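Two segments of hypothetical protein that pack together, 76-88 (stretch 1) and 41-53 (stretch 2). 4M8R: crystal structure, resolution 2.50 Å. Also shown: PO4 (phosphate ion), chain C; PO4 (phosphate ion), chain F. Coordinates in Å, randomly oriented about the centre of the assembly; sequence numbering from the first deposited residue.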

# COMPACT_ATOMS: atom_id res chain seq x y z
N GLY A 76 18.96 40.01 12.62
CA GLY A 76 18.55 38.63 12.88
C GLY A 76 17.05 38.40 12.89
O GLY A 76 16.28 39.30 12.58
N MSE A 77 16.65 37.18 13.23
CA MSE A 77 15.23 36.80 13.19
C MSE A 77 14.94 35.70 14.17
O MSE A 77 15.82 34.94 14.54
CB MSE A 77 14.82 36.39 11.77
CG MSE A 77 15.93 35.76 10.93
SE MSE A 77 15.59 36.07 9.01
CE MSE A 77 13.66 35.78 9.00
N SER A 78 13.69 35.63 14.61
CA SER A 78 13.20 34.57 15.48
C SER A 78 12.30 33.63 14.68
O SER A 78 11.42 34.10 13.96
CB SER A 78 12.40 35.14 16.65
OG SER A 78 13.15 36.10 17.37
N ILE A 79 12.53 32.33 14.80
CA ILE A 79 11.69 31.34 14.12
C ILE A 79 11.11 30.36 15.12
O ILE A 79 11.67 30.17 16.20
CB ILE A 79 12.46 30.58 13.03
CG1 ILE A 79 13.56 29.70 13.64
CG2 ILE A 79 13.06 31.56 12.04
CD1 ILE A 79 14.41 28.98 12.61
N ARG A 80 9.97 29.76 14.77
CA ARG A 80 9.33 28.78 15.65
C ARG A 80 9.63 27.37 15.15
O ARG A 80 9.57 27.11 13.96
CB ARG A 80 7.81 29.01 15.69
CG ARG A 80 7.14 28.34 16.88
CD ARG A 80 5.70 28.76 17.06
NE ARG A 80 5.57 30.15 17.50
CZ ARG A 80 5.76 30.59 18.75
NH1 ARG A 80 6.12 29.76 19.72
NH2 ARG A 80 5.61 31.89 19.02
N MSE A 81 9.98 26.47 16.07
CA MSE A 81 10.25 25.08 15.72
C MSE A 81 8.92 24.35 15.62
O MSE A 81 8.06 24.51 16.48
CB MSE A 81 11.15 24.41 16.76
CG MSE A 81 12.49 25.11 16.95
SE MSE A 81 13.48 25.31 15.26
CE MSE A 81 13.72 23.41 14.82
N PRO A 82 8.74 23.56 14.55
CA PRO A 82 7.45 22.91 14.30
C PRO A 82 7.18 21.62 15.08
O PRO A 82 8.11 20.93 15.51
CB PRO A 82 7.53 22.59 12.81
CG PRO A 82 8.97 22.36 12.56
CD PRO A 82 9.69 23.32 13.45
N TYR A 83 5.90 21.33 15.24
CA TYR A 83 5.42 20.04 15.74
C TYR A 83 5.28 19.06 14.58
O TYR A 83 5.52 19.42 13.43
CB TYR A 83 4.06 20.21 16.43
CG TYR A 83 4.12 20.96 17.74
CD1 TYR A 83 4.07 22.35 17.77
CD2 TYR A 83 4.21 20.28 18.94
CE1 TYR A 83 4.12 23.04 18.97
CE2 TYR A 83 4.26 20.95 20.15
CZ TYR A 83 4.22 22.34 20.16
OH TYR A 83 4.27 23.00 21.37
N ARG A 84 4.92 17.82 14.91
CA ARG A 84 4.52 16.78 13.95
C ARG A 84 5.66 16.10 13.18
O ARG A 84 5.40 15.33 12.26
CB ARG A 84 3.44 17.29 12.97
CG ARG A 84 2.21 17.84 13.66
CD ARG A 84 1.09 18.18 12.70
NE ARG A 84 -0.15 18.43 13.42
CZ ARG A 84 -0.47 19.57 14.04
NH1 ARG A 84 0.36 20.61 14.04
NH2 ARG A 84 -1.63 19.66 14.69
N LYS A 85 6.90 16.36 13.56
CA LYS A 85 8.01 15.56 13.04
C LYS A 85 8.55 14.68 14.16
O LYS A 85 8.38 15.00 15.34
CB LYS A 85 9.13 16.44 12.49
CG LYS A 85 8.67 17.64 11.69
CD LYS A 85 7.87 17.25 10.46
CE LYS A 85 7.40 18.50 9.71
NZ LYS A 85 6.63 19.44 10.58
N PRO A 86 9.20 13.57 13.81
CA PRO A 86 9.95 12.81 14.82
C PRO A 86 11.19 13.55 15.28
O PRO A 86 11.52 14.61 14.72
CB PRO A 86 10.34 11.52 14.09
CG PRO A 86 10.21 11.83 12.64
CD PRO A 86 9.15 12.88 12.51
N GLU A 87 11.86 13.01 16.29
CA GLU A 87 13.13 13.57 16.74
C GLU A 87 14.07 13.64 15.55
O GLU A 87 14.34 12.64 14.91
CB GLU A 87 13.75 12.74 17.85
CG GLU A 87 15.15 13.20 18.24
CD GLU A 87 15.68 12.46 19.44
OE1 GLU A 87 14.97 12.39 20.46
OE2 GLU A 87 16.82 11.95 19.37
N SER A 88 14.58 14.84 15.26
CA SER A 88 15.29 15.08 14.02
C SER A 88 16.52 15.96 14.19
O SER A 88 16.52 16.89 14.99
CB SER A 88 14.37 15.78 13.03
OG SER A 88 13.31 14.93 12.64
P PO4 C . 25.43 13.64 13.05
O1 PO4 C . 25.18 15.14 13.05
O2 PO4 C . 24.41 12.95 13.92
O3 PO4 C . 25.32 13.11 11.65
O4 PO4 C . 26.82 13.37 13.54
P PO4 F . 12.14 36.49 21.26
O1 PO4 F . 13.28 37.39 21.69
O2 PO4 F . 12.49 35.05 21.53
O3 PO4 F . 10.89 36.82 22.05
O4 PO4 F . 11.88 36.70 19.78
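Stretch 2, residues 41-53: GDQVDFDFRWDLG

Two strands can pack face to face through their side chains without sharing a backbone hydrogen bond, and this pair is a compact example. Stretch 2 is extended from Gln-43 to Trp-50 and runs in broadly the same direction as strand 76-80 of stretch 1, the two axes crossing at -44° with a closest approach of 9.5 Å. That spacing leaves room for a layer of side chains: the CA atoms of Ile-79 and Val-44 are 8.1 Å apart. Strand alternation turns Val-44, Phe-46, Phe-48 and Trp-50 toward stretch 1.

Apolar contacts fill the layer. Val-44 CG2 lies 4.0 Å from CE of Met-77, a selenomethionine, and Val-44 CG1 lies 4.0 Å from Ile-79 CD1. The same Ile-79 CD1 reaches Phe-46 CE1 at 3.8 Å, while Pro-82 CD approaches Phe-46 CE2 at 3.6 Å. Farther along, Pro-82 CG meets the edge of the next ring, 3.8 Å from Phe-48 CZ, and Leu-52 CD2 sits 3.8 Å from Pro-86 CB.

The aromatic rings also make more directional contacts. Selenomethionine Met-81 places SE obliquely to Phe-46, 3.8 Å from its CZ. Lys-85 lays its aliphatic portion over a face of Phe-48, with CG 3.7 Å from CE2, while its NZ donates to Tyr-83 O at 3.1 Å. Pro-86 CG stands almost directly above the five-membered ring of Trp-50, 3.4 Å from CD2, in a close CH-pi contact.

Polar contacts gather where the backbones converge, Ser-88 CA and Trp-50 CA being 4.7 Å apart. Ser-88 CA makes a CA-H...O contact of 3.4 Å with Arg-49 O. No direct hydrogen bond crosses the interface; instead, one water accepts from Asp-51 N at 3.0 Å and donates to Glu-87 O at 2.8 Å.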

# COMPACT_ATOMS: atom_id res chain seq x y z
N GLY A 41 11.90 40.01 3.06
CA GLY A 41 11.51 38.92 2.18
C GLY A 41 12.38 37.68 2.32
O GLY A 41 12.03 36.64 1.76
N ASP A 42 13.50 37.78 3.03
CA ASP A 42 14.30 36.60 3.35
C ASP A 42 13.41 35.59 4.06
O ASP A 42 12.61 35.95 4.93
CB ASP A 42 15.49 36.95 4.25
CG ASP A 42 16.64 37.59 3.49
OD1 ASP A 42 16.47 37.91 2.30
OD2 ASP A 42 17.72 37.80 4.08
N GLN A 43 13.52 34.32 3.66
CA GLN A 43 12.78 33.25 4.29
C GLN A 43 13.76 32.27 4.94
O GLN A 43 14.97 32.38 4.75
CB GLN A 43 11.88 32.55 3.27
CG GLN A 43 10.93 33.52 2.56
CD GLN A 43 9.79 32.84 1.81
OE1 GLN A 43 9.44 31.69 2.09
NE2 GLN A 43 9.20 33.55 0.87
N VAL A 44 13.22 31.35 5.72
CA VAL A 44 14.04 30.36 6.40
C VAL A 44 13.45 28.97 6.14
O VAL A 44 12.25 28.77 6.28
CB VAL A 44 14.10 30.64 7.91
CG1 VAL A 44 14.88 29.55 8.64
CG2 VAL A 44 14.73 32.01 8.17
N ASP A 45 14.32 28.04 5.75
CA ASP A 45 13.94 26.66 5.43
C ASP A 45 14.57 25.68 6.40
O ASP A 45 15.69 25.89 6.88
CB ASP A 45 14.43 26.29 4.02
CG ASP A 45 13.56 26.86 2.93
OD1 ASP A 45 12.32 26.85 3.07
OD2 ASP A 45 14.14 27.28 1.91
N PHE A 46 13.85 24.59 6.66
CA PHE A 46 14.34 23.48 7.46
C PHE A 46 14.56 22.27 6.56
O PHE A 46 13.78 22.03 5.64
CB PHE A 46 13.29 23.05 8.48
CG PHE A 46 13.01 24.05 9.55
CD1 PHE A 46 14.04 24.64 10.27
CD2 PHE A 46 11.69 24.35 9.90
CE1 PHE A 46 13.76 25.53 11.29
CE2 PHE A 46 11.42 25.24 10.91
CZ PHE A 46 12.45 25.84 11.61
N ASP A 47 15.62 21.51 6.85
CA ASP A 47 15.76 20.15 6.34
C ASP A 47 15.84 19.21 7.55
O ASP A 47 16.62 19.45 8.47
CB ASP A 47 17.01 20.00 5.47
CG ASP A 47 16.80 20.51 4.02
OD1 ASP A 47 15.72 21.05 3.69
OD2 ASP A 47 17.74 20.36 3.21
N PHE A 48 15.04 18.15 7.54
CA PHE A 48 14.97 17.20 8.65
C PHE A 48 15.60 15.86 8.28
O PHE A 48 15.42 15.38 7.16
CB PHE A 48 13.50 16.95 9.04
CG PHE A 48 12.78 18.18 9.53
CD1 PHE A 48 12.28 19.11 8.63
CD2 PHE A 48 12.56 18.38 10.87
CE1 PHE A 48 11.60 20.23 9.07
CE2 PHE A 48 11.88 19.50 11.32
CZ PHE A 48 11.41 20.43 10.42
N ARG A 49 16.31 15.26 9.23
CA ARG A 49 16.83 13.90 9.09
C ARG A 49 16.55 13.14 10.37
O ARG A 49 16.89 13.60 11.45
CB ARG A 49 18.33 13.94 8.85
CG ARG A 49 18.94 12.57 8.56
CD ARG A 49 20.42 12.53 8.94
NE ARG A 49 20.60 12.61 10.39
CZ ARG A 49 21.78 12.72 11.00
NH1 ARG A 49 22.91 12.76 10.30
NH2 ARG A 49 21.82 12.80 12.32
N TRP A 50 15.91 11.97 10.26
CA TRP A 50 15.57 11.19 11.45
C TRP A 50 15.75 9.68 11.29
O TRP A 50 15.71 9.15 10.18
CB TRP A 50 14.14 11.49 11.90
CG TRP A 50 13.07 11.03 10.96
CD1 TRP A 50 12.56 9.78 10.85
CD2 TRP A 50 12.34 11.84 10.02
NE1 TRP A 50 11.58 9.74 9.90
CE2 TRP A 50 11.42 10.99 9.37
CE3 TRP A 50 12.39 13.19 9.67
CZ2 TRP A 50 10.54 11.45 8.38
CZ3 TRP A 50 11.51 13.65 8.68
CH2 TRP A 50 10.60 12.78 8.05
N ASP A 51 15.93 9.01 12.42
CA ASP A 51 15.99 7.55 12.50
C ASP A 51 14.98 7.08 13.54
O ASP A 51 15.17 7.34 14.73
CB ASP A 51 17.39 7.11 12.93
CG ASP A 51 18.48 7.67 12.04
OD1 ASP A 51 18.57 7.21 10.87
OD2 ASP A 51 19.23 8.57 12.49
N LEU A 52 13.91 6.42 13.11
CA LEU A 52 12.85 6.01 14.05
C LEU A 52 13.32 4.96 15.06
O LEU A 52 13.06 5.08 16.26
CB LEU A 52 11.62 5.50 13.29
CG LEU A 52 10.85 6.54 12.47
CD1 LEU A 52 9.58 5.92 11.88
CD2 LEU A 52 10.49 7.76 13.31
N GLY A 53 14.01 3.93 14.57
CA GLY A 53 14.56 2.89 15.43
C GLY A 53 16.06 3.02 15.50
O GLY A 53 16.58 4.04 15.93
O HOH W 1 16.65 11.09 14.47